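PDB 6HDT: short afifavidin from Afifella pfennigii, which binds biotin tightly without a covalent bond, and probably 2-iminobiotin as well, though its biological role is not known. Local coordinates for residues N39-F44 with Y59-L64; G43-N48 with F72-D77; D99-T104 with S122-L127. All coordinates share one frame; numbering follows the deposited sequence.

Contact 1 (N39-F44 with Y59-L64)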
loop_
_atom_site.group_PDB
_atom_site.type_symbol
_atom_site.label_atom_id
_atom_site.label_comp_id
_atom_site.label_asym_id
_atom_site.label_seq_id
_atom_site.Cartn_x
_atom_site.Cartn_y
_atom_site.Cartn_z
ATOM N N ASN A 39 11.906 0.454 -7.287
ATOM C CA ASN A 39 10.698 -0.399 -7.181
ATOM C C ASN A 39 9.371 0.394 -7.088
ATOM O O ASN A 39 8.323 -0.161 -6.702
ATOM C CB ASN A 39 10.808 -1.397 -5.988
ATOM C CG ASN A 39 12.106 -2.226 -6.010
ATOM O OD1 ASN A 39 12.679 -2.604 -4.966
ATOM N ND2 ASN A 39 12.576 -2.496 -7.186
ATOM N N SER A 40 9.411 1.679 -7.438
ATOM C CA SER A 40 8.263 2.516 -7.236
ATOM C C SER A 40 7.118 2.241 -8.208
ATOM O O SER A 40 7.309 1.783 -9.341
ATOM C CB SER A 40 8.647 4.006 -7.221
ATOM O OG SER A 40 9.059 4.472 -8.501
ATOM N N VAL A 41 5.915 2.534 -7.713
ATOM C CA VAL A 41 4.682 2.500 -8.481
ATOM C C VAL A 41 3.994 3.822 -8.216
ATOM O O VAL A 41 3.803 4.213 -7.045
ATOM C CB VAL A 41 3.757 1.354 -8.019
ATOM C CG1 VAL A 41 2.430 1.385 -8.755
ATOM C CG2 VAL A 41 4.442 0.007 -8.212
ATOM N N SER A 42 3.634 4.514 -9.286
ATOM C CA SER A 42 2.790 5.700 -9.178
ATOM C C SER A 42 1.657 5.556 -10.170
ATOM O O SER A 42 1.613 4.611 -10.989
ATOM C CB SER A 42 3.592 6.958 -9.498
ATOM O OG SER A 42 4.537 7.216 -8.487
ATOM N N GLY A 43 0.727 6.476 -10.088
ATOM C CA GLY A 43 -0.358 6.525 -11.041
ATOM C C GLY A 43 -1.523 7.298 -10.458
ATOM O O GLY A 43 -1.333 8.187 -9.624
ATOM N N PHE A 44 -2.704 6.904 -10.899
ATOM C CA PHE A 44 -3.993 7.439 -10.459
ATOM C C PHE A 44 -5.076 6.375 -10.582
ATOM O O PHE A 44 -4.944 5.386 -11.332
ATOM C CB PHE A 44 -4.386 8.700 -11.239
ATOM C CG PHE A 44 -4.821 8.436 -12.659
ATOM C CD1 PHE A 44 -6.144 8.118 -12.971
ATOM C CD2 PHE A 44 -3.895 8.525 -13.689
ATOM C CE1 PHE A 44 -6.528 7.872 -14.286
ATOM C CE2 PHE A 44 -4.277 8.310 -14.991
ATOM C CZ PHE A 44 -5.589 7.972 -15.297
ATOM N N TYR A 59 -7.762 9.980 -8.367
ATOM C CA TYR A 59 -7.061 10.099 -7.088
ATOM C C TYR A 59 -5.629 9.589 -7.221
ATOM O O TYR A 59 -5.352 8.606 -7.947
ATOM C CB TYR A 59 -7.816 9.355 -5.996
ATOM C CG TYR A 59 -9.104 10.042 -5.651
ATOM C CD1 TYR A 59 -10.257 9.847 -6.400
ATOM C CD2 TYR A 59 -9.160 10.937 -4.583
ATOM C CE1 TYR A 59 -11.448 10.528 -6.100
ATOM C CE2 TYR A 59 -10.344 11.589 -4.271
ATOM C CZ TYR A 59 -11.475 11.394 -5.036
ATOM O OH TYR A 59 -12.645 12.055 -4.707
ATOM N N PRO A 60 -4.689 10.265 -6.554
ATOM C CA PRO A 60 -3.295 9.815 -6.596
ATOM C C PRO A 60 -3.137 8.403 -6.044
ATOM O O PRO A 60 -3.846 7.995 -5.122
ATOM C CB PRO A 60 -2.549 10.844 -5.736
ATOM C CG PRO A 60 -3.481 12.012 -5.622
ATOM C CD PRO A 60 -4.863 11.459 -5.704
ATOM N N LEU A 61 -2.227 7.642 -6.649
ATOM C CA LEU A 61 -1.870 6.335 -6.103
ATOM C C LEU A 61 -0.346 6.187 -6.007
ATOM O O LEU A 61 0.388 6.714 -6.848
ATOM C CB LEU A 61 -2.579 5.208 -6.856
ATOM C CG LEU A 61 -2.023 4.384 -8.015
ATOM C CD1 LEU A 61 -0.776 3.568 -7.713
ATOM C CD2 LEU A 61 -3.137 3.459 -8.461
ATOM N N VAL A 62 0.109 5.532 -4.923
ATOM C CA VAL A 62 1.536 5.232 -4.712
ATOM C C VAL A 62 1.738 3.828 -4.184
ATOM O O VAL A 62 0.923 3.311 -3.447
ATOM C CB VAL A 62 2.229 6.236 -3.773
ATOM C CG1 VAL A 62 2.018 7.651 -4.290
ATOM C CG2 VAL A 62 1.758 6.072 -2.342
ATOM N N GLY A 63 2.812 3.178 -4.612
ATOM C CA GLY A 63 3.046 1.826 -4.155
ATOM C C GLY A 63 4.453 1.382 -4.449
ATOM O O GLY A 63 5.333 2.195 -4.777
ATOM N N LEU A 64 4.654 0.080 -4.291
ATOM C CA LEU A 64 5.902 -0.571 -4.647
ATOM C C LEU A 64 5.602 -1.887 -5.334
ATOM O O LEU A 64 4.534 -2.447 -5.219
ATOM C CB LEU A 64 6.755 -0.844 -3.415
ATOM C CG LEU A 64 7.245 0.391 -2.660
ATOM C CD1 LEU A 64 7.696 0.013 -1.254
ATOM C CD2 LEU A 64 8.317 1.131 -3.442
HETATM O O HOH W 1 -0.375 9.689 -7.901
#
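Residues 40-44 and 59-64 run antiparallel as neighbouring strands, their axes approaching to 4.4 Å. Val41 and Gly63 form a hydrogen-bonded pair, with Val41 N giving to Gly63 O and Gly63 N returning the bond to Val41 O at 2.8 Å. At the next hydrogen-bonded pair, two residues on, Leu61 N gives to Gly43 O at 3.2 Å, while the return bond from Gly43 N to Leu61 O is weak. A water donates to both Gly43 O and Leu61 O.

Val41 shows how the inward face is filled. Its CB rests on the backbone of Gly63, 3.6 Å from Gly63 C, an approach that glycine makes easy. CG1, anti to the backbone N (chi1 176°), meets Leu61 CD1 at 4.0 Å, the two side chains crossing obliquely. CG2, anti to the carbonyl carbon, touches Leu64 C at 3.6 Å. Leu61 in turn lays CG against Gly43, where any CB would also jam against the carbonyl oxygen of Ser42.

Inside the barrel, Val41 and Leu61 both touch Leu33 of strand 30-35, and strand 69-77 meets them through Ile70, Phe72 and Val74. On the outward side, Val62 packs on Leu64 of the second subunit.

Contact 2 (G43-N48 with F72-D77). With BTN (biotin), chain E.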
loop_
_atom_site.group_PDB
_atom_site.type_symbol
_atom_site.label_atom_id
_atom_site.label_comp_id
_atom_site.label_asym_id
_atom_site.label_seq_id
_atom_site.Cartn_x
_atom_site.Cartn_y
_atom_site.Cartn_z
ATOM N N GLY A 43 0.727 6.476 -10.088
ATOM C CA GLY A 43 -0.358 6.525 -11.041
ATOM C C GLY A 43 -1.523 7.298 -10.458
ATOM O O GLY A 43 -1.333 8.187 -9.624
ATOM N N PHE A 44 -2.704 6.904 -10.899
ATOM C CA PHE A 44 -3.993 7.439 -10.459
ATOM C C PHE A 44 -5.076 6.375 -10.582
ATOM O O PHE A 44 -4.944 5.386 -11.332
ATOM C CB PHE A 44 -4.386 8.700 -11.239
ATOM C CG PHE A 44 -4.821 8.436 -12.659
ATOM C CD1 PHE A 44 -6.144 8.118 -12.971
ATOM C CD2 PHE A 44 -3.895 8.525 -13.689
ATOM C CE1 PHE A 44 -6.528 7.872 -14.286
ATOM C CE2 PHE A 44 -4.277 8.310 -14.991
ATOM C CZ PHE A 44 -5.589 7.972 -15.297
ATOM N N TYR A 45 -6.141 6.588 -9.813
ATOM C CA TYR A 45 -7.237 5.656 -9.682
ATOM C C TYR A 45 -8.553 6.350 -9.840
ATOM O O TYR A 45 -8.791 7.384 -9.219
ATOM C CB TYR A 45 -7.188 4.974 -8.321
ATOM C CG TYR A 45 -7.939 3.667 -8.252
ATOM C CD1 TYR A 45 -9.297 3.631 -7.973
ATOM C CD2 TYR A 45 -7.274 2.457 -8.450
ATOM C CE1 TYR A 45 -9.992 2.415 -7.903
ATOM C CE2 TYR A 45 -7.951 1.251 -8.384
ATOM C CZ TYR A 45 -9.314 1.231 -8.094
ATOM O OH TYR A 45 -10.022 0.062 -8.038
ATOM N N VAL A 46 -9.425 5.764 -10.647
ATOM C CA VAL A 46 -10.763 6.316 -10.823
ATOM C C VAL A 46 -11.771 5.301 -10.368
ATOM O O VAL A 46 -11.952 4.248 -10.989
ATOM C CB VAL A 46 -11.058 6.795 -12.248
ATOM C CG1 VAL A 46 -12.493 7.336 -12.336
ATOM C CG2 VAL A 46 -10.066 7.875 -12.649
ATOM N N ASN A 47 -12.424 5.626 -9.257
ATOM C CA ASN A 47 -13.423 4.753 -8.670
ATOM C C ASN A 47 -14.760 4.887 -9.398
ATOM O O ASN A 47 -15.281 5.993 -9.555
ATOM C CB ASN A 47 -13.558 5.037 -7.171
ATOM C CG ASN A 47 -14.748 4.357 -6.553
ATOM O OD1 ASN A 47 -15.013 3.196 -6.830
ATOM N ND2 ASN A 47 -15.477 5.079 -5.688
ATOM N N ASN A 48 -15.275 3.756 -9.872
ATOM C CA ASN A 48 -16.565 3.771 -10.521
ATOM C C ASN A 48 -17.518 2.725 -9.835
ATOM O O ASN A 48 -18.638 2.500 -10.282
ATOM C CB ASN A 48 -16.349 3.665 -12.071
ATOM C CG ASN A 48 -15.405 4.785 -12.648
ATOM O OD1 ASN A 48 -15.554 5.978 -12.347
ATOM N ND2 ASN A 48 -14.437 4.389 -13.494
ATOM N N PHE A 72 -0.337 -1.031 -3.570
ATOM C CA PHE A 72 -0.504 0.396 -3.756
ATOM C C PHE A 72 -1.651 0.942 -2.944
ATOM O O PHE A 72 -2.593 0.239 -2.596
ATOM C CB PHE A 72 -0.671 0.791 -5.223
ATOM C CG PHE A 72 -1.782 0.065 -5.940
ATOM C CD1 PHE A 72 -1.545 -1.126 -6.611
ATOM C CD2 PHE A 72 -3.048 0.604 -5.997
ATOM C CE1 PHE A 72 -2.567 -1.777 -7.270
ATOM C CE2 PHE A 72 -4.082 -0.044 -6.645
ATOM C CZ PHE A 72 -3.835 -1.246 -7.308
ATOM N N THR A 73 -1.522 2.225 -2.629
ATOM C CA THR A 73 -2.480 2.907 -1.763
ATOM C C THR A 73 -3.076 4.127 -2.439
ATOM O O THR A 73 -2.383 4.800 -3.184
ATOM C CB THR A 73 -1.795 3.321 -0.462
ATOM O OG1 THR A 73 -1.342 2.152 0.202
ATOM C CG2 THR A 73 -2.728 4.088 0.468
ATOM N N VAL A 74 -4.354 4.399 -2.167
ATOM C CA VAL A 74 -5.042 5.615 -2.602
ATOM C C VAL A 74 -5.712 6.247 -1.361
ATOM O O VAL A 74 -6.503 5.610 -0.651
ATOM C CB VAL A 74 -6.130 5.328 -3.644
ATOM C CG1 VAL A 74 -6.999 6.563 -3.884
ATOM C CG2 VAL A 74 -5.530 4.819 -4.934
ATOM N N ALA A 75 -5.370 7.496 -1.117
ATOM C CA ALA A 75 -6.052 8.289 -0.102
ATOM C C ALA A 75 -7.192 9.081 -0.775
ATOM O O ALA A 75 -6.948 9.802 -1.759
ATOM C CB ALA A 75 -5.051 9.225 0.526
ATOM N N TRP A 76 -8.425 8.959 -0.271
ATOM C CA TRP A 76 -9.588 9.486 -0.998
ATOM C C TRP A 76 -9.807 10.972 -0.715
ATOM O O TRP A 76 -10.811 11.356 -0.130
ATOM C CB TRP A 76 -10.828 8.625 -0.731
ATOM C CG TRP A 76 -10.594 7.217 -1.208
ATOM C CD1 TRP A 76 -10.293 6.140 -0.456
ATOM C CD2 TRP A 76 -10.583 6.776 -2.574
ATOM N NE1 TRP A 76 -10.077 5.005 -1.279
ATOM C CE2 TRP A 76 -10.289 5.384 -2.572
ATOM C CE3 TRP A 76 -10.868 7.404 -3.793
ATOM C CZ2 TRP A 76 -10.211 4.645 -3.745
ATOM C CZ3 TRP A 76 -10.767 6.660 -4.954
ATOM C CH2 TRP A 76 -10.479 5.298 -4.910
ATOM N N ASP A 77 -8.847 11.792 -1.160
ATOM C CA ASP A 77 -8.987 13.230 -1.179
ATOM C C ASP A 77 -8.344 13.783 -2.453
ATOM O O ASP A 77 -7.263 13.362 -2.858
ATOM C CB ASP A 77 -8.353 13.847 0.052
ATOM C CG ASP A 77 -8.494 15.355 0.072
ATOM O OD1 ASP A 77 -9.638 15.851 0.253
ATOM O OD2 ASP A 77 -7.466 16.043 -0.110
HETATM C C11 BTN E . -14.872 5.722 -0.131
HETATM O O11 BTN E . -14.548 5.807 1.069
HETATM O O12 BTN E . -16.019 5.358 -0.484
HETATM C C10 BTN E . -13.811 6.061 -1.164
HETATM C C9 BTN E . -13.939 5.235 -2.442
HETATM C C8 BTN E . -13.564 3.766 -2.227
HETATM C C7 BTN E . -13.774 2.889 -3.459
HETATM C C2 BTN E . -13.358 1.456 -3.142
HETATM S S1 BTN E . -11.598 1.173 -3.065
HETATM C C6 BTN E . -11.820 -0.581 -3.140
HETATM C C5 BTN E . -12.971 -0.797 -4.107
HETATM N N1 BTN E . -12.531 -0.929 -5.468
HETATM C C3 BTN E . -12.916 0.039 -6.297
HETATM O O3 BTN E . -12.654 0.070 -7.512
HETATM N N2 BTN E . -13.633 0.941 -5.578
HETATM C C4 BTN E . -13.825 0.473 -4.214
#
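Asn47 OD1 is gripped by two N-H groups: biotin N2 donates to it at 2.9 Å along a nearly straight path (165°), and the backbone N of Ala49 supplies the second bond. The Ala49 bond helps to fix the amide's rotation, and the ND2 end has a weak bond to Gly53 O. Asparagine suits the place because its carbonyl end can accept from the ureido N-H. Its CG stands anti to the backbone N (chi1 169°), while its CB touches Trp76 CH2 at 3.8 Å.

Tyr45, likewise with CG anti to its backbone N, carries its hydroxyl to biotin O3, to which it donates at 2.7 Å with the oxygen at the ring's edge, in plane. Along the way its CB meets Val74 CG2 at 3.8 Å, its CD1 comes to the edge of the indole at Trp76 CH2 (3.7 Å), and its CE2 lies at the edge of the Phe72 ring.

Trp76 is packed on two sides: Val74 CG1 lies over one face and biotin C9 over the opposite one, 3.6 Å above the ring plane. An inverse gamma turn centred on Trp76 swings the chain round a corner, and NE1 is hydrogen-bonded to Thr87 OG1. An alanine here would probably cost the ligand's valeryl chain its flat apolar wall and leave Tyr45 and Asn47 less firmly packed. Aromatic walls beside a polar clasp on the ureido ring are the hallmark of the biotin pocket in the avidin fold.

Contact 3 (D99-T104 with S122-L127). With BTN (biotin), chain E.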
loop_
_atom_site.group_PDB
_atom_site.type_symbol
_atom_site.label_atom_id
_atom_site.label_comp_id
_atom_site.label_asym_id
_atom_site.label_seq_id
_atom_site.Cartn_x
_atom_site.Cartn_y
_atom_site.Cartn_z
ATOM N N ASP A 99 -2.621 -11.017 -22.874
ATOM C CA ASP A 99 -3.430 -10.500 -21.758
ATOM C C ASP A 99 -2.664 -10.475 -20.447
ATOM O O ASP A 99 -1.805 -11.288 -20.206
ATOM C CB ASP A 99 -4.672 -11.360 -21.558
ATOM C CG ASP A 99 -5.659 -11.235 -22.705
ATOM O OD1 ASP A 99 -6.260 -10.147 -22.852
ATOM O OD2 ASP A 99 -5.839 -12.223 -23.448
ATOM N N VAL A 100 -3.020 -9.539 -19.580
ATOM C CA VAL A 100 -2.494 -9.505 -18.225
ATOM C C VAL A 100 -3.653 -9.212 -17.258
ATOM O O VAL A 100 -4.495 -8.353 -17.505
ATOM C CB VAL A 100 -1.372 -8.449 -18.064
ATOM C CG1 VAL A 100 -0.744 -8.493 -16.667
ATOM C CG2 VAL A 100 -0.298 -8.647 -19.145
ATOM N N THR A 101 -3.654 -9.948 -16.155
ATOM C CA THR A 101 -4.590 -9.778 -15.056
ATOM C C THR A 101 -3.843 -9.533 -13.753
ATOM O O THR A 101 -2.846 -10.164 -13.472
ATOM C CB THR A 101 -5.449 -11.060 -14.912
ATOM O OG1 THR A 101 -6.148 -11.275 -16.138
ATOM C CG2 THR A 101 -6.473 -10.925 -13.798
ATOM N N ILE A 102 -4.357 -8.618 -12.932
ATOM C CA ILE A 102 -3.877 -8.462 -11.563
ATOM C C ILE A 102 -4.977 -8.909 -10.606
ATOM O O ILE A 102 -6.062 -8.330 -10.593
ATOM C CB ILE A 102 -3.517 -7.014 -11.175
ATOM C CG1 ILE A 102 -2.733 -6.289 -12.285
ATOM C CG2 ILE A 102 -2.727 -7.030 -9.869
ATOM C CD1 ILE A 102 -2.544 -4.808 -12.025
ATOM N N VAL A 103 -4.672 -9.909 -9.787
ATOM C CA VAL A 103 -5.565 -10.429 -8.771
ATOM C C VAL A 103 -5.143 -9.739 -7.483
ATOM O O VAL A 103 -4.005 -9.904 -7.053
ATOM C CB VAL A 103 -5.402 -11.957 -8.638
ATOM C CG1 VAL A 103 -6.241 -12.486 -7.487
ATOM C CG2 VAL A 103 -5.785 -12.672 -9.943
ATOM N N THR A 104 -6.060 -8.967 -6.881
ATOM C CA THR A 104 -5.740 -8.242 -5.672
ATOM C C THR A 104 -6.774 -8.452 -4.594
ATOM O O THR A 104 -7.933 -8.769 -4.875
ATOM C CB THR A 104 -5.661 -6.708 -5.928
ATOM O OG1 THR A 104 -6.983 -6.170 -6.124
ATOM C CG2 THR A 104 -4.782 -6.386 -7.104
ATOM N N SER A 122 -12.035 -7.795 -2.721
ATOM C CA SER A 122 -11.122 -8.225 -3.768
ATOM C C SER A 122 -11.461 -7.538 -5.103
ATOM O O SER A 122 -12.631 -7.384 -5.427
ATOM C CB SER A 122 -11.194 -9.743 -3.926
ATOM O OG SER A 122 -10.758 -10.351 -2.726
ATOM N N ASP A 123 -10.422 -7.143 -5.853
ATOM C CA ASP A 123 -10.549 -6.597 -7.195
ATOM C C ASP A 123 -9.601 -7.368 -8.126
ATOM O O ASP A 123 -8.436 -7.655 -7.768
ATOM C CB ASP A 123 -10.143 -5.121 -7.294
ATOM C CG ASP A 123 -11.148 -4.162 -6.688
ATOM O OD1 ASP A 123 -12.312 -4.563 -6.424
ATOM O OD2 ASP A 123 -10.744 -2.979 -6.472
ATOM N N THR A 124 -10.114 -7.655 -9.309
ATOM C CA THR A 124 -9.334 -8.218 -10.404
ATOM C C THR A 124 -9.290 -7.191 -11.533
ATOM O O THR A 124 -10.340 -6.767 -12.067
ATOM C CB THR A 124 -9.953 -9.516 -10.920
ATOM O OG1 THR A 124 -10.031 -10.434 -9.829
ATOM C CG2 THR A 124 -9.079 -10.128 -12.011
ATOM N N PHE A 125 -8.064 -6.814 -11.902
ATOM C CA PHE A 125 -7.829 -5.805 -12.889
ATOM C C PHE A 125 -7.416 -6.474 -14.170
ATOM O O PHE A 125 -6.719 -7.498 -14.142
ATOM C CB PHE A 125 -6.758 -4.852 -12.424
ATOM C CG PHE A 125 -7.149 -4.037 -11.215
ATOM C CD1 PHE A 125 -6.884 -4.505 -9.959
ATOM C CD2 PHE A 125 -7.778 -2.822 -11.365
ATOM C CE1 PHE A 125 -7.224 -3.736 -8.820
ATOM C CE2 PHE A 125 -8.135 -2.068 -10.257
ATOM C CZ PHE A 125 -7.865 -2.540 -8.992
ATOM N N THR A 126 -7.893 -5.943 -15.287
ATOM C CA THR A 126 -7.410 -6.432 -16.591
ATOM C C THR A 126 -6.748 -5.317 -17.391
ATOM O O THR A 126 -7.194 -4.139 -17.371
ATOM C CB THR A 126 -8.540 -7.099 -17.394
ATOM O OG1 THR A 126 -9.545 -6.138 -17.707
ATOM C CG2 THR A 126 -9.184 -8.236 -16.593
ATOM N N LEU A 127 -5.684 -5.693 -18.110
ATOM C CA LEU A 127 -4.899 -4.744 -18.862
ATOM C C LEU A 127 -5.705 -4.292 -20.056
ATOM O O LEU A 127 -6.162 -5.112 -20.839
ATOM C CB LEU A 127 -3.596 -5.387 -19.357
ATOM C CG LEU A 127 -2.679 -4.481 -20.166
ATOM C CD1 LEU A 127 -2.169 -3.308 -19.320
ATOM C CD2 LEU A 127 -1.536 -5.308 -20.753
HETATM C C11 BTN E . -14.872 5.722 -0.131
HETATM O O11 BTN E . -14.548 5.807 1.069
HETATM O O12 BTN E . -16.019 5.358 -0.484
HETATM C C10 BTN E . -13.811 6.061 -1.164
HETATM C C9 BTN E . -13.939 5.235 -2.442
HETATM C C8 BTN E . -13.564 3.766 -2.227
HETATM C C7 BTN E . -13.774 2.889 -3.459
HETATM C C2 BTN E . -13.358 1.456 -3.142
HETATM S S1 BTN E . -11.598 1.173 -3.065
HETATM C C6 BTN E . -11.820 -0.581 -3.140
HETATM C C5 BTN E . -12.971 -0.797 -4.107
HETATM N N1 BTN E . -12.531 -0.929 -5.468
HETATM C C3 BTN E . -12.916 0.039 -6.297
HETATM O O3 BTN E . -12.654 0.070 -7.512
HETATM N N2 BTN E . -13.633 0.941 -5.578
HETATM C C4 BTN E . -13.825 0.473 -4.214
HETATM O O HOH W 2 -9.093 -10.522 -6.818
#
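Backbone hydrogen bonds zip residues 99-104 to 122-127 in antiparallel register. Ile102 and Phe125 are a hydrogen-bonded pair; Phe125 N gives to Ile102 O at 2.8 Å, almost straight at 169° and in the carbonyl plane. Thr104 and Asp123 form the next such pair, and Leu127 N hydrogen-bonds Val100 O from nearly along the C=O axis. Weaker CA-H...O contacts fill in between, as from Thr124 CA to Ile102 O at 3.3 Å.

Side-chain polar bonds gather at the Thr104 end. With OG1 between the backbone N and the carbonyl carbon (chi1 73°), the Thr104 hydroxyl donates to Asp123 O at 2.6 Å, so this one oxygen accepts from both N and OG1 of the same threonine. A water donates to Thr104 O and is also hydrogen-bonded to Thr124 OG1. The two strands make a hairpin of the eight-stranded antiparallel avidin barrel, and from its inward face Asp123 reaches the ligand: biotin N1 donates to Asp123 OD2 at 2.9 Å and 172°. Trp89 NE1 also hydrogen-bonds OD2, while Gln26 NE2 holds OD1. These donors would probably favour the ionised carboxylate and set its orientation, consistent with an aspartate in so buried a spot.

Side-chain packing differs between the two faces. Inward, Ile102 CB lies by Phe125 CB at 4.1 Å, and the Phe125 ring presents its edge to Thr104 OG1, with CE1 at 3.6 Å. Further along, Val100 CG2 meets Leu127 CD2 at 3.9 Å as the two side chains cross obliquely, and both residues touch Trp23 of strand 20-24. On the other face the methyls Thr101 CG2 and Thr124 CG2 are squeezed to 3.3 Å, tighter than ordinary van der Waals contact.

In the fold
Contacts 1 and 2 share Gly43 and Phe44 and have centres about 9 Å apart. Strand 58-66 lies between the strands of contact 2, with probable hydrogen bonds from Tyr45 N to Tyr59 O (2.9 Å) and from Thr73 N to Val62 O (2.8 Å). Contact 3 lies about 16 Å from each of the others, centre to centre. It misses contact 1, whose nearest atoms are about 8 Å away, but meets contact 2 inside the barrel, where Tyr45 OH packs 3.5 Å from Asp123 OD2. Biotin joins these two: contact 2 holds O3 and N2 of its ureido group, contact 3 holds N1. Contact 1 stands behind the pocket, the Tyr59 side chain about 7 Å from the ligand.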